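PDB 3TDG: disulfide isomerase DsbG N-terminal domain-containing protein from Helicobacter pylori, which is a thioredoxin-fold oxidoreductase of the DsbG type that probably acts as a reductase on disulfide bonds of periplasmic proteins. Local coordinates for residues V181-A195 with L237-F249. Sequence-based numbering, arbitrary orientation.
Sequences VVVGWLGVNSAKKAA and LRTKVENTTKKIF
Leu237 opens the contact by laying CD1 against the carbonyl oxygen of Ala195, where helix 235-249 crosses helix 188-206 in the thioredoxin fold; the axes of 188-195 and 237-249 approach to 8.5 Å, their N-to-C directions 116° apart. At Arg238 the small methyl of Ala195 lets the backbones come close, Ala195 CB lying 3.9 Å from Arg238 N. The aliphatic part of Arg238 also passes Ala191, while its guanidinium turns to acidic neighbours, Glu242 one turn along and Glu233 and Glu235 before it. Val241 fits into the angle between helix 188-206 and the loop after strand 177-182: CG1 lies 3.6 Å from Ala194 CB and also faces Gly184, and CG2 reaches the backbone of Ala195.

Thr245 supplies the polar link. Gly184 N donates to Thr245 OG1 (3.0 Å, N-H...O angle 167°), and Thr245 OG1 in turn donates to Val241 O, 2.8 Å away, on the face of that carbonyl opposite Thr245 N. The buried hydroxyl, gripped twice, thus ties the loop to the helix backbone. CG2, anti to the backbone N of Thr245, rests against the carbonyl group of Gly184 and the CA of Trp185. Further along, Ile248 CD1 touches CG1 of both Val181 and Val183, joining the helix to the end of strand 177-182 and the first residue beyond it.

Phe249 finishes the interface in an offset stack on the six-membered ring of Trp185, their planes 3° apart. Ile248 CG2 lies toward the rim of the opposite phenyl face, and Val183 CG2 meets the ring edge at Phe249 CE2, 3.9 Å away.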
ATOM      1  N   VAL A 181      11.901 -29.346  -3.171  1.00 35.81           N
ATOM      2  CA  VAL A 181      11.833 -28.391  -4.264  1.00 35.42           C
ATOM      3  C   VAL A 181      13.251 -27.863  -4.504  1.00 35.33           C
ATOM      4  O   VAL A 181      13.762 -27.061  -3.707  1.00 34.99           O
ATOM      5  CB  VAL A 181      10.870 -27.232  -3.919  1.00 35.51           C
ATOM      6  CG1 VAL A 181      10.818 -26.188  -5.039  1.00 34.63           C
ATOM      7  CG2 VAL A 181       9.457 -27.781  -3.621  1.00 36.16           C
ATOM      8  N   VAL A 182      13.890 -28.347  -5.573  1.00 34.60           N
ATOM      9  CA  VAL A 182      15.303 -28.049  -5.840  1.00 34.59           C
ATOM     10  C   VAL A 182      15.401 -26.825  -6.749  1.00 34.66           C
ATOM     11  O   VAL A 182      15.012 -26.873  -7.921  1.00 34.78           O
ATOM     12  CB  VAL A 182      16.073 -29.278  -6.417  1.00 34.36           C
ATOM     13  CG1 VAL A 182      17.580 -28.971  -6.588  1.00 33.81           C
ATOM     14  CG2 VAL A 182      15.906 -30.461  -5.515  1.00 33.38           C
ATOM     15  N   VAL A 183      15.881 -25.724  -6.186  1.00 34.22           N
ATOM     16  CA  VAL A 183      15.861 -24.442  -6.874  1.00 34.77           C
ATOM     17  C   VAL A 183      17.238 -24.062  -7.432  1.00 35.65           C
ATOM     18  O   VAL A 183      18.269 -24.587  -6.984  1.00 35.17           O
ATOM     19  CB  VAL A 183      15.362 -23.316  -5.953  1.00 34.43           C
ATOM     20  CG1 VAL A 183      13.886 -23.556  -5.564  1.00 34.10           C
ATOM     21  CG2 VAL A 183      16.262 -23.205  -4.686  1.00 33.70           C
ATOM     22  N   GLY A 184      17.235 -23.143  -8.391  1.00 36.54           N
ATOM     23  CA  GLY A 184      18.461 -22.577  -8.947  1.00 38.63           C
ATOM     24  C   GLY A 184      18.667 -21.178  -8.399  1.00 40.29           C
ATOM     25  O   GLY A 184      18.696 -20.229  -9.161  1.00 40.64           O
ATOM     26  N   TRP A 185      18.822 -21.058  -7.076  1.00 41.56           N
ATOM     27  CA  TRP A 185      18.703 -19.771  -6.368  1.00 42.67           C
ATOM     28  C   TRP A 185      20.034 -19.030  -6.168  1.00 43.53           C
ATOM     29  O   TRP A 185      20.088 -17.790  -6.262  1.00 42.76           O
ATOM     30  CB  TRP A 185      17.969 -20.036  -5.037  1.00 43.11           C
ATOM     31  CG  TRP A 185      17.991 -19.003  -3.860  1.00 44.37           C
ATOM     32  CD1 TRP A 185      18.425 -19.245  -2.577  1.00 45.03           C
ATOM     33  CD2 TRP A 185      17.472 -17.666  -3.847  1.00 43.85           C
ATOM     34  NE1 TRP A 185      18.247 -18.129  -1.781  1.00 43.47           N
ATOM     35  CE2 TRP A 185      17.672 -17.146  -2.537  1.00 46.52           C
ATOM     36  CE3 TRP A 185      16.901 -16.841  -4.818  1.00 44.84           C
ATOM     37  CZ2 TRP A 185      17.294 -15.849  -2.178  1.00 45.58           C
ATOM     38  CZ3 TRP A 185      16.537 -15.557  -4.462  1.00 45.95           C
ATOM     39  CH2 TRP A 185      16.734 -15.072  -3.159  1.00 46.41           C
ATOM     40  N   LEU A 186      21.104 -19.778  -5.913  1.00 43.51           N
ATOM     41  CA  LEU A 186      22.351 -19.135  -5.471  1.00 44.59           C
ATOM     42  C   LEU A 186      23.300 -18.684  -6.592  1.00 44.73           C
ATOM     43  O   LEU A 186      24.188 -17.879  -6.358  1.00 45.14           O
ATOM     44  CB  LEU A 186      23.067 -19.975  -4.409  1.00 44.13           C
ATOM     45  CG  LEU A 186      22.294 -20.111  -3.085  1.00 45.26           C
ATOM     46  CD1 LEU A 186      23.048 -21.016  -2.134  1.00 44.79           C
ATOM     47  CD2 LEU A 186      22.019 -18.751  -2.437  1.00 46.75           C
ATOM     48  N   GLY A 187      23.079 -19.171  -7.809  1.00 45.65           N
ATOM     49  CA  GLY A 187      23.896 -18.783  -8.969  1.00 45.97           C
ATOM     50  C   GLY A 187      23.690 -19.709 -10.152  1.00 46.02           C
ATOM     51  O   GLY A 187      22.739 -20.482 -10.188  1.00 46.69           O
ATOM     52  N   VAL A 188      24.592 -19.636 -11.122  1.00 46.11           N
ATOM     53  CA  VAL A 188      24.455 -20.369 -12.381  1.00 45.51           C
ATOM     54  C   VAL A 188      24.562 -21.887 -12.188  1.00 44.45           C
ATOM     55  O   VAL A 188      23.780 -22.651 -12.749  1.00 44.01           O
ATOM     56  CB  VAL A 188      25.504 -19.877 -13.428  1.00 45.78           C
ATOM     57  CG1 VAL A 188      25.563 -20.815 -14.629  1.00 46.98           C
ATOM     58  CG2 VAL A 188      25.181 -18.459 -13.874  1.00 46.53           C
ATOM     59  N   ASN A 189      25.540 -22.315 -11.405  1.00 43.48           N
ATOM     60  CA  ASN A 189      25.729 -23.741 -11.142  1.00 43.08           C
ATOM     61  C   ASN A 189      24.542 -24.380 -10.403  1.00 41.92           C
ATOM     62  O   ASN A 189      24.243 -25.561 -10.614  1.00 41.91           O
ATOM     63  CB  ASN A 189      27.042 -23.977 -10.395  1.00 43.26           C
ATOM     64  CG  ASN A 189      28.273 -23.800 -11.296  1.00 47.45           C
ATOM     65  OD1 ASN A 189      28.210 -24.015 -12.511  1.00 48.12           O
ATOM     66  ND2 ASN A 189      29.397 -23.404 -10.692  1.00 49.15           N
ATOM     67  N   SER A 190      23.873 -23.586  -9.560  1.00 40.30           N
ATOM     68  CA  SER A 190      22.642 -24.008  -8.875  1.00 39.48           C
ATOM     69  C   SER A 190      21.559 -24.327  -9.917  1.00 38.98           C
ATOM     70  O   SER A 190      21.014 -25.434  -9.949  1.00 38.57           O
ATOM     71  CB  SER A 190      22.140 -22.898  -7.936  1.00 39.17           C
ATOM     72  OG  SER A 190      23.060 -22.622  -6.887  1.00 37.49           O
ATOM     73  N   ALA A 191      21.293 -23.359 -10.794  1.00 38.74           N
ATOM     74  CA  ALA A 191      20.293 -23.512 -11.849  1.00 39.06           C
ATOM     75  C   ALA A 191      20.588 -24.739 -12.726  1.00 39.32           C
ATOM     76  O   ALA A 191      19.700 -25.558 -13.012  1.00 39.49           O
ATOM     77  CB  ALA A 191      20.207 -22.223 -12.686  1.00 38.87           C
ATOM     78  N   LYS A 192      21.852 -24.888 -13.106  1.00 39.19           N
ATOM     79  CA  LYS A 192      22.281 -26.010 -13.926  1.00 39.61           C
ATOM     80  C   LYS A 192      22.098 -27.347 -13.224  1.00 38.57           C
ATOM     81  O   LYS A 192      21.597 -28.302 -13.804  1.00 38.90           O
ATOM     82  CB  LYS A 192      23.744 -25.799 -14.333  1.00 40.26           C
ATOM     83  CG  LYS A 192      24.292 -26.843 -15.254  1.00 43.56           C
ATOM     84  CD  LYS A 192      25.498 -26.293 -16.044  1.00 49.01           C
ATOM     85  CE  LYS A 192      26.384 -27.442 -16.535  1.00 52.21           C
ATOM     86  NZ  LYS A 192      25.590 -28.608 -17.077  1.00 54.83           N
ATOM     87  N   LYS A 193      22.506 -27.429 -11.967  1.00 38.02           N
ATOM     88  CA  LYS A 193      22.268 -28.641 -11.207  1.00 36.87           C
ATOM     89  C   LYS A 193      20.774 -28.904 -11.008  1.00 35.92           C
ATOM     90  O   LYS A 193      20.321 -30.029 -11.140  1.00 35.28           O
ATOM     91  CB  LYS A 193      23.009 -28.585  -9.865  1.00 37.56           C
ATOM     92  CG  LYS A 193      24.521 -28.875  -9.997  1.00 38.92           C
ATOM     93  CD  LYS A 193      25.136 -29.282  -8.666  1.00 41.57           C
ATOM     94  CE  LYS A 193      26.662 -29.595  -8.814  1.00 41.80           C
ATOM     95  NZ  LYS A 193      27.221 -30.091  -7.529  1.00 41.58           N
ATOM     96  N   ALA A 194      20.005 -27.871 -10.672  1.00 35.68           N
ATOM     97  CA  ALA A 194      18.540 -28.032 -10.556  1.00 35.57           C
ATOM     98  C   ALA A 194      17.936 -28.585 -11.857  1.00 35.76           C
ATOM     99  O   ALA A 194      17.102 -29.490 -11.819  1.00 36.31           O
ATOM    100  CB  ALA A 194      17.877 -26.684 -10.173  1.00 34.84           C
ATOM    101  N   ALA A 195      18.390 -28.060 -13.003  1.00 35.95           N
ATOM    102  CA  ALA A 195      17.957 -28.552 -14.334  1.00 36.47           C
ATOM    103  C   ALA A 195      18.247 -30.029 -14.564  1.00 36.74           C
ATOM    104  O   ALA A 195      17.389 -30.778 -15.030  1.00 36.79           O
ATOM    105  CB  ALA A 195      18.572 -27.685 -15.474  1.00 36.15           C
ATOM    106  N   LEU A 237      14.716 -27.105 -19.595  1.00 57.07           N
ATOM    107  CA  LEU A 237      14.586 -27.307 -18.164  1.00 55.31           C
ATOM    108  C   LEU A 237      15.231 -26.181 -17.363  1.00 54.51           C
ATOM    109  O   LEU A 237      14.719 -25.826 -16.302  1.00 53.85           O
ATOM    110  CB  LEU A 237      15.116 -28.678 -17.747  1.00 54.68           C
ATOM    111  CG  LEU A 237      14.300 -29.863 -18.276  1.00 54.75           C
ATOM    112  CD1 LEU A 237      14.950 -31.154 -17.894  1.00 53.11           C
ATOM    113  CD2 LEU A 237      12.849 -29.854 -17.799  1.00 55.08           C
ATOM    114  N   ARG A 238      16.319 -25.600 -17.875  1.00 53.67           N
ATOM    115  CA  ARG A 238      16.967 -24.493 -17.171  1.00 53.60           C
ATOM    116  C   ARG A 238      16.026 -23.301 -17.062  1.00 52.71           C
ATOM    117  O   ARG A 238      15.942 -22.687 -16.006  1.00 52.79           O
ATOM    118  CB  ARG A 238      18.304 -24.071 -17.788  1.00 54.09           C
ATOM    119  CG  ARG A 238      19.268 -23.446 -16.744  1.00 57.31           C
ATOM    120  CD  ARG A 238      20.043 -22.198 -17.226  1.00 62.09           C
ATOM    121  NE  ARG A 238      20.285 -22.201 -18.672  1.00 66.54           N
ATOM    122  CZ  ARG A 238      19.773 -21.315 -19.528  1.00 68.16           C
ATOM    123  NH1 ARG A 238      19.001 -20.323 -19.086  1.00 69.12           N
ATOM    124  NH2 ARG A 238      20.040 -21.412 -20.828  1.00 68.22           N
ATOM    125  N   THR A 239      15.302 -23.000 -18.139  1.00 51.49           N
ATOM    126  CA  THR A 239      14.290 -21.938 -18.132  1.00 50.20           C
ATOM    127  C   THR A 239      13.145 -22.225 -17.145  1.00 48.88           C
ATOM    128  O   THR A 239      12.703 -21.328 -16.430  1.00 48.70           O
ATOM    129  CB  THR A 239      13.716 -21.706 -19.548  1.00 50.45           C
ATOM    130  OG1 THR A 239      14.800 -21.529 -20.466  1.00 52.61           O
ATOM    131  CG2 THR A 239      12.816 -20.464 -19.587  1.00 50.19           C
ATOM    132  N   LYS A 240      12.672 -23.470 -17.122  1.00 47.14           N
ATOM    133  CA  LYS A 240      11.663 -23.906 -16.162  1.00 46.02           C
ATOM    134  C   LYS A 240      12.168 -23.734 -14.713  1.00 44.98           C
ATOM    135  O   LYS A 240      11.444 -23.222 -13.842  1.00 43.52           O
ATOM    136  CB  LYS A 240      11.273 -25.362 -16.418  1.00 46.00           C
ATOM    137  CG  LYS A 240      10.079 -25.791 -15.615  1.00 46.61           C
ATOM    138  CD  LYS A 240       9.857 -27.281 -15.663  1.00 48.82           C
ATOM    139  CE  LYS A 240       8.379 -27.566 -15.416  1.00 49.56           C
ATOM    140  NZ  LYS A 240       8.086 -29.005 -15.201  1.00 52.25           N
ATOM    141  N   VAL A 241      13.412 -24.155 -14.475  1.00 43.96           N
ATOM    142  CA  VAL A 241      14.088 -23.914 -13.193  1.00 42.56           C
ATOM    143  C   VAL A 241      14.132 -22.420 -12.856  1.00 42.93           C
ATOM    144  O   VAL A 241      13.776 -22.027 -11.733  1.00 41.65           O
ATOM    145  CB  VAL A 241      15.518 -24.530 -13.158  1.00 42.71           C
ATOM    146  CG1 VAL A 241      16.337 -23.979 -11.990  1.00 39.67           C
ATOM    147  CG2 VAL A 241      15.428 -26.061 -13.087  1.00 41.26           C
ATOM    148  N   GLU A 242      14.576 -21.598 -13.812  1.00 43.23           N
ATOM    149  CA  GLU A 242      14.704 -20.156 -13.587  1.00 45.25           C
ATOM    150  C   GLU A 242      13.362 -19.509 -13.250  1.00 44.78           C
ATOM    151  O   GLU A 242      13.299 -18.703 -12.336  1.00 45.28           O
ATOM    152  CB  GLU A 242      15.385 -19.436 -14.771  1.00 45.77           C
ATOM    153  CG  GLU A 242      16.890 -19.742 -14.896  1.00 50.26           C
ATOM    154  CD  GLU A 242      17.535 -19.190 -16.179  1.00 54.26           C
ATOM    155  OE1 GLU A 242      18.781 -19.215 -16.263  1.00 56.89           O
ATOM    156  OE2 GLU A 242      16.814 -18.740 -17.097  1.00 55.85           O
ATOM    157  N   ASN A 243      12.303 -19.886 -13.971  1.00 44.90           N
ATOM    158  CA  ASN A 243      10.946 -19.362 -13.733  1.00 44.77           C
ATOM    159  C   ASN A 243      10.332 -19.843 -12.426  1.00 43.72           C
ATOM    160  O   ASN A 243       9.738 -19.056 -11.686  1.00 43.18           O
ATOM    161  CB  ASN A 243       9.994 -19.715 -14.898  1.00 45.28           C
ATOM    162  CG  ASN A 243      10.396 -19.050 -16.225  1.00 48.61           C
ATOM    163  OD1 ASN A 243      11.303 -18.211 -16.282  1.00 51.87           O
ATOM    164  ND2 ASN A 243       9.722 -19.441 -17.304  1.00 51.53           N
ATOM    165  N   THR A 244      10.469 -21.140 -12.147  1.00 42.33           N
ATOM    166  CA  THR A 244       9.946 -21.699 -10.912  1.00 41.54           C
ATOM    167  C   THR A 244      10.620 -21.044  -9.683  1.00 41.03           C
ATOM    168  O   THR A 244       9.942 -20.665  -8.716  1.00 40.07           O
ATOM    169  CB  THR A 244      10.097 -23.230 -10.879  1.00 41.45           C
ATOM    170  OG1 THR A 244       9.523 -23.787 -12.065  1.00 41.06           O
ATOM    171  CG2 THR A 244       9.388 -23.838  -9.670  1.00 41.67           C
ATOM    172  N   THR A 245      11.943 -20.896  -9.756  1.00 40.58           N
ATOM    173  CA  THR A 245      12.752 -20.350  -8.670  1.00 40.66           C
ATOM    174  C   THR A 245      12.398 -18.879  -8.421  1.00 41.64           C
ATOM    175  O   THR A 245      12.195 -18.468  -7.271  1.00 40.77           O
ATOM    176  CB  THR A 245      14.265 -20.508  -8.977  1.00 40.24           C
ATOM    177  OG1 THR A 245      14.577 -21.904  -9.096  1.00 39.42           O
ATOM    178  CG2 THR A 245      15.146 -19.897  -7.880  1.00 40.30           C
ATOM    179  N   LYS A 246      12.327 -18.094  -9.498  1.00 42.91           N
ATOM    180  CA  LYS A 246      11.944 -16.671  -9.404  1.00 44.90           C
ATOM    181  C   LYS A 246      10.658 -16.458  -8.619  1.00 44.72           C
ATOM    182  O   LYS A 246      10.574 -15.518  -7.827  1.00 45.17           O
ATOM    183  CB  LYS A 246      11.763 -16.051 -10.792  1.00 45.66           C
ATOM    184  CG  LYS A 246      13.012 -15.399 -11.378  1.00 49.68           C
ATOM    185  CD  LYS A 246      12.662 -14.374 -12.474  1.00 54.08           C
ATOM    186  CE  LYS A 246      11.710 -13.300 -11.948  1.00 56.83           C
ATOM    187  NZ  LYS A 246      11.812 -12.030 -12.738  1.00 60.68           N
ATOM    188  N   LYS A 247       9.679 -17.337  -8.836  1.00 45.05           N
ATOM    189  CA  LYS A 247       8.329 -17.205  -8.268  1.00 46.02           C
ATOM    190  C   LYS A 247       8.239 -17.661  -6.812  1.00 45.75           C
ATOM    191  O   LYS A 247       7.403 -17.162  -6.033  1.00 45.15           O
ATOM    192  CB  LYS A 247       7.313 -17.990  -9.110  1.00 46.34           C
ATOM    193  CG  LYS A 247       6.804 -17.250 -10.362  1.00 50.07           C
ATOM    194  CD  LYS A 247       5.878 -18.143 -11.211  1.00 54.26           C
ATOM    195  CE  LYS A 247       5.311 -17.393 -12.414  1.00 56.34           C
ATOM    196  NZ  LYS A 247       6.268 -17.431 -13.560  1.00 60.71           N
ATOM    197  N   ILE A 248       9.070 -18.638  -6.457  1.00 44.83           N
ATOM    198  CA  ILE A 248       9.209 -19.043  -5.064  1.00 44.61           C
ATOM    199  C   ILE A 248       9.758 -17.878  -4.232  1.00 44.37           C
ATOM    200  O   ILE A 248       9.238 -17.604  -3.164  1.00 44.84           O
ATOM    201  CB  ILE A 248      10.102 -20.279  -4.916  1.00 44.13           C
ATOM    202  CG1 ILE A 248       9.392 -21.512  -5.471  1.00 44.14           C
ATOM    203  CG2 ILE A 248      10.454 -20.527  -3.444  1.00 44.39           C
ATOM    204  CD1 ILE A 248      10.356 -22.608  -5.921  1.00 42.35           C
ATOM    205  N   PHE A 249      10.767 -17.179  -4.744  1.00 44.54           N
ATOM    206  CA  PHE A 249      11.487 -16.166  -3.963  1.00 45.37           C
ATOM    207  C   PHE A 249      11.012 -14.724  -4.182  1.00 46.69           C
ATOM    208  O   PHE A 249      11.482 -13.808  -3.510  1.00 46.95           O
ATOM    209  CB  PHE A 249      13.008 -16.268  -4.201  1.00 44.50           C
ATOM    210  CG  PHE A 249      13.612 -17.545  -3.676  1.00 43.84           C
ATOM    211  CD1 PHE A 249      13.968 -17.665  -2.331  1.00 41.42           C
ATOM    212  CD2 PHE A 249      13.805 -18.634  -4.518  1.00 42.49           C
ATOM    213  CE1 PHE A 249      14.519 -18.857  -1.848  1.00 42.75           C
ATOM    214  CE2 PHE A 249      14.343 -19.838  -4.040  1.00 42.56           C
ATOM    215  CZ  PHE A 249      14.697 -19.952  -2.708  1.00 41.02           C
TER